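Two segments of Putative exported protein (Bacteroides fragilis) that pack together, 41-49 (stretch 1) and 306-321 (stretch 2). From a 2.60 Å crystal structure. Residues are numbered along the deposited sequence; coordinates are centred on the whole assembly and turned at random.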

# COMPACT_ATOMS: atom_id res chain seq x y z
N LYS A 41 25.77 1.68 15.93
CA LYS A 41 26.57 2.92 15.85
C LYS A 41 25.90 4.07 16.60
O LYS A 41 26.55 4.79 17.34
CB LYS A 41 26.79 3.35 14.38
CG LYS A 41 27.36 4.75 14.18
CD LYS A 41 27.80 5.01 12.75
CE LYS A 41 28.19 6.48 12.58
NZ LYS A 41 28.87 6.73 11.28
N ASN A 42 24.60 4.22 16.39
CA ASN A 42 23.80 5.30 16.93
C ASN A 42 22.49 4.74 17.49
O ASN A 42 21.97 3.77 16.95
CB ASN A 42 23.57 6.26 15.75
CG ASN A 42 22.68 7.44 16.07
OD1 ASN A 42 21.46 7.35 15.98
ND2 ASN A 42 23.31 8.58 16.37
N VAL A 43 21.98 5.29 18.59
CA VAL A 43 20.66 4.90 19.13
C VAL A 43 19.80 6.12 18.85
O VAL A 43 19.62 6.99 19.71
CB VAL A 43 20.67 4.47 20.63
CG1 VAL A 43 19.26 4.15 21.13
CG2 VAL A 43 21.56 3.25 20.81
N GLY A 44 19.30 6.18 17.62
CA GLY A 44 18.49 7.30 17.13
C GLY A 44 17.14 7.45 17.80
O GLY A 44 16.80 8.54 18.25
N LEU A 45 16.38 6.36 17.85
CA LEU A 45 15.03 6.34 18.41
C LEU A 45 14.81 5.06 19.21
O LEU A 45 15.36 4.01 18.84
CB LEU A 45 14.03 6.43 17.25
CG LEU A 45 12.51 6.34 17.45
CD1 LEU A 45 11.96 7.42 18.39
CD2 LEU A 45 11.81 6.41 16.09
N ILE A 46 14.02 5.13 20.28
CA ILE A 46 13.73 3.98 21.14
C ILE A 46 12.27 3.97 21.63
O ILE A 46 11.75 5.01 22.00
CB ILE A 46 14.74 3.89 22.31
CG1 ILE A 46 14.63 2.55 23.04
CG2 ILE A 46 14.58 5.06 23.28
CD1 ILE A 46 15.75 2.31 24.03
N ARG A 47 11.63 2.79 21.61
CA ARG A 47 10.24 2.59 22.03
C ARG A 47 10.08 1.26 22.78
O ARG A 47 10.74 0.28 22.44
CB ARG A 47 9.30 2.53 20.80
CG ARG A 47 9.26 3.76 19.91
CD ARG A 47 8.73 4.99 20.63
NE ARG A 47 8.56 6.15 19.74
CZ ARG A 47 8.42 7.43 20.12
NH1 ARG A 47 8.48 7.80 21.41
NH2 ARG A 47 8.25 8.38 19.18
N GLU A 48 9.20 1.25 23.79
CA GLU A 48 8.87 0.03 24.55
C GLU A 48 7.85 -0.78 23.75
O GLU A 48 7.04 -0.21 23.03
CB GLU A 48 8.23 0.33 25.92
CG GLU A 48 9.07 1.12 26.92
CD GLU A 48 8.42 1.14 28.32
OE1 GLU A 48 8.27 0.06 28.94
OE2 GLU A 48 8.09 2.24 28.82
N LEU A 49 7.87 -2.10 23.92
CA LEU A 49 6.89 -3.01 23.28
C LEU A 49 6.96 -4.34 24.02
O LEU A 49 7.91 -5.11 23.82
CB LEU A 49 7.18 -3.19 21.79
CG LEU A 49 6.29 -4.18 21.02
CD1 LEU A 49 4.82 -3.77 21.09
CD2 LEU A 49 6.76 -4.32 19.58
N ASN A 306 26.68 13.23 24.34
CA ASN A 306 26.59 13.85 23.00
C ASN A 306 25.16 14.16 22.56
O ASN A 306 24.94 15.18 21.91
CB ASN A 306 27.30 12.99 21.94
CG ASN A 306 28.81 12.90 22.16
OD1 ASN A 306 29.40 13.65 22.94
ND2 ASN A 306 29.45 11.98 21.44
N TYR A 307 24.23 13.28 22.90
CA TYR A 307 22.83 13.46 22.52
C TYR A 307 21.88 12.58 23.32
O TYR A 307 22.27 11.54 23.86
CB TYR A 307 22.64 13.16 21.02
CG TYR A 307 22.96 11.73 20.62
CD1 TYR A 307 24.29 11.29 20.46
CD2 TYR A 307 21.93 10.80 20.40
CE1 TYR A 307 24.57 9.97 20.10
CE2 TYR A 307 22.20 9.49 20.03
CZ TYR A 307 23.52 9.07 19.88
OH TYR A 307 23.77 7.75 19.52
N PHE A 308 20.62 13.01 23.38
CA PHE A 308 19.54 12.25 23.98
C PHE A 308 18.80 11.54 22.85
O PHE A 308 18.45 12.18 21.85
CB PHE A 308 18.58 13.13 24.80
CG PHE A 308 18.96 13.24 26.25
CD1 PHE A 308 19.83 14.23 26.70
CD2 PHE A 308 18.46 12.31 27.18
CE1 PHE A 308 20.19 14.31 28.05
CE2 PHE A 308 18.81 12.39 28.52
CZ PHE A 308 19.68 13.39 28.96
N SER A 309 18.58 10.23 23.01
CA SER A 309 17.78 9.46 22.06
C SER A 309 16.36 9.95 22.19
O SER A 309 15.92 10.32 23.29
CB SER A 309 17.76 7.96 22.37
OG SER A 309 19.04 7.42 22.25
N ILE A 310 15.64 9.95 21.07
CA ILE A 310 14.23 10.32 21.10
C ILE A 310 13.51 9.07 21.65
O ILE A 310 13.96 7.94 21.43
CB ILE A 310 13.77 10.89 19.73
CG1 ILE A 310 14.57 12.19 19.45
CG2 ILE A 310 12.27 11.18 19.76
CD1 ILE A 310 14.63 12.65 18.01
N GLY A 311 12.44 9.30 22.41
CA GLY A 311 11.69 8.27 23.16
C GLY A 311 12.14 8.12 24.62
O GLY A 311 13.20 8.61 25.02
N SER A 312 11.30 7.44 25.40
CA SER A 312 11.55 7.15 26.82
C SER A 312 11.11 5.72 27.17
O SER A 312 10.44 5.05 26.37
CB SER A 312 10.85 8.19 27.70
OG SER A 312 9.51 8.38 27.32
N VAL A 313 11.52 5.25 28.35
CA VAL A 313 11.25 3.88 28.82
C VAL A 313 10.86 3.92 30.30
O VAL A 313 11.70 4.23 31.14
CB VAL A 313 12.52 2.99 28.64
CG1 VAL A 313 12.30 1.56 29.13
CG2 VAL A 313 13.00 3.00 27.19
N ASP A 314 9.59 3.64 30.62
CA ASP A 314 9.07 3.69 32.01
C ASP A 314 9.37 5.10 32.59
O ASP A 314 9.95 5.25 33.68
CB ASP A 314 9.67 2.52 32.84
CG ASP A 314 9.13 2.43 34.27
OD1 ASP A 314 7.96 2.82 34.52
OD2 ASP A 314 9.90 1.96 35.14
N ASP A 315 9.03 6.12 31.79
CA ASP A 315 9.29 7.53 32.09
C ASP A 315 10.79 7.93 32.28
O ASP A 315 11.06 9.01 32.82
CB ASP A 315 8.41 8.01 33.27
CG ASP A 315 6.89 7.92 32.98
OD1 ASP A 315 6.46 7.82 31.80
OD2 ASP A 315 6.11 7.99 33.95
N TYR A 316 11.73 7.10 31.82
CA TYR A 316 13.18 7.41 31.87
C TYR A 316 13.64 7.91 30.49
O TYR A 316 13.31 7.30 29.48
CB TYR A 316 14.06 6.19 32.25
CG TYR A 316 14.10 5.80 33.71
CD1 TYR A 316 15.05 6.36 34.59
CD2 TYR A 316 13.23 4.82 34.22
CE1 TYR A 316 15.10 5.99 35.93
CE2 TYR A 316 13.28 4.45 35.57
CZ TYR A 316 14.22 5.03 36.41
OH TYR A 316 14.25 4.65 37.73
N HIS A 317 14.41 9.00 30.48
CA HIS A 317 15.00 9.56 29.26
C HIS A 317 16.24 8.72 28.96
O HIS A 317 16.94 8.33 29.90
CB HIS A 317 15.37 11.03 29.47
CG HIS A 317 14.19 11.90 29.72
ND1 HIS A 317 13.73 12.81 28.80
CD2 HIS A 317 13.34 11.97 30.77
CE1 HIS A 317 12.66 13.41 29.28
NE2 HIS A 317 12.40 12.92 30.48
N VAL A 318 16.50 8.46 27.68
CA VAL A 318 17.60 7.59 27.24
C VAL A 318 18.70 8.41 26.59
O VAL A 318 18.42 9.29 25.79
CB VAL A 318 17.11 6.52 26.23
CG1 VAL A 318 18.26 5.60 25.79
CG2 VAL A 318 15.97 5.71 26.83
N ALA A 319 19.95 8.09 26.92
CA ALA A 319 21.13 8.75 26.33
C ALA A 319 22.24 7.71 26.16
O ALA A 319 22.78 7.25 27.16
CB ALA A 319 21.60 9.88 27.22
N PRO A 320 22.59 7.33 24.91
CA PRO A 320 23.64 6.33 24.72
C PRO A 320 25.02 6.95 24.95
O PRO A 320 25.25 8.09 24.53
CB PRO A 320 23.46 5.90 23.27
CG PRO A 320 22.95 7.12 22.60
CD PRO A 320 22.08 7.81 23.61
N LEU A 321 25.89 6.19 25.61
CA LEU A 321 27.24 6.61 25.97
C LEU A 321 28.26 5.73 25.26
O LEU A 321 28.12 4.50 25.26
CB LEU A 321 27.40 6.49 27.49
CG LEU A 321 26.35 7.18 28.38
CD1 LEU A 321 26.52 6.76 29.83
CD2 LEU A 321 26.43 8.70 28.28

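Stretch 1 meets stretch 2 first at Tyr307, whose hydroxyl reaches across to the backbone: Val43 N donates to Tyr307 OH at 3.2 Å, a nearly straight hydrogen bond that a long phenol side chain is well able to make. Val43 is held at its other end too, for Ser309 OG donates to Val43 O at 2.6 Å; a short hydroxyl suits this close approach. The valine side chain rests on a proline, with Val43 CB 4.0 Å from Pro320 CG.

Next the backbones pair around a single beta bridge between Leu45 and Ile310. Ile310 N gives a weak hydrogen bond to Gly44 O (3.4 Å), and Ile46 N a firmer one to Ile310 O (3.0 Å). Although Leu45 sets out away from stretch 2, its tip returns, bringing CD1 to 4.0 Å from Ile310 CG2. Ile46 fills a buried apolar site, its CG2 3.9 Å from Val318 CG2 and its CD1 4.2 Å from Val313 CG2.

Ile46 O lies 3.5 Å from Gly311 CA in a CA-H...O contact. Glycine is required here: a CB would clash with that oxygen, and the backbone angles themselves disfavour one. Arg47 NH1 is 3.7 Å from Gly311 CA. Glu48 points toward stretch 2, and its OE2 accepts from Asp314 N at 2.7 Å, engaging the type I' turn from Val313 to Tyr316.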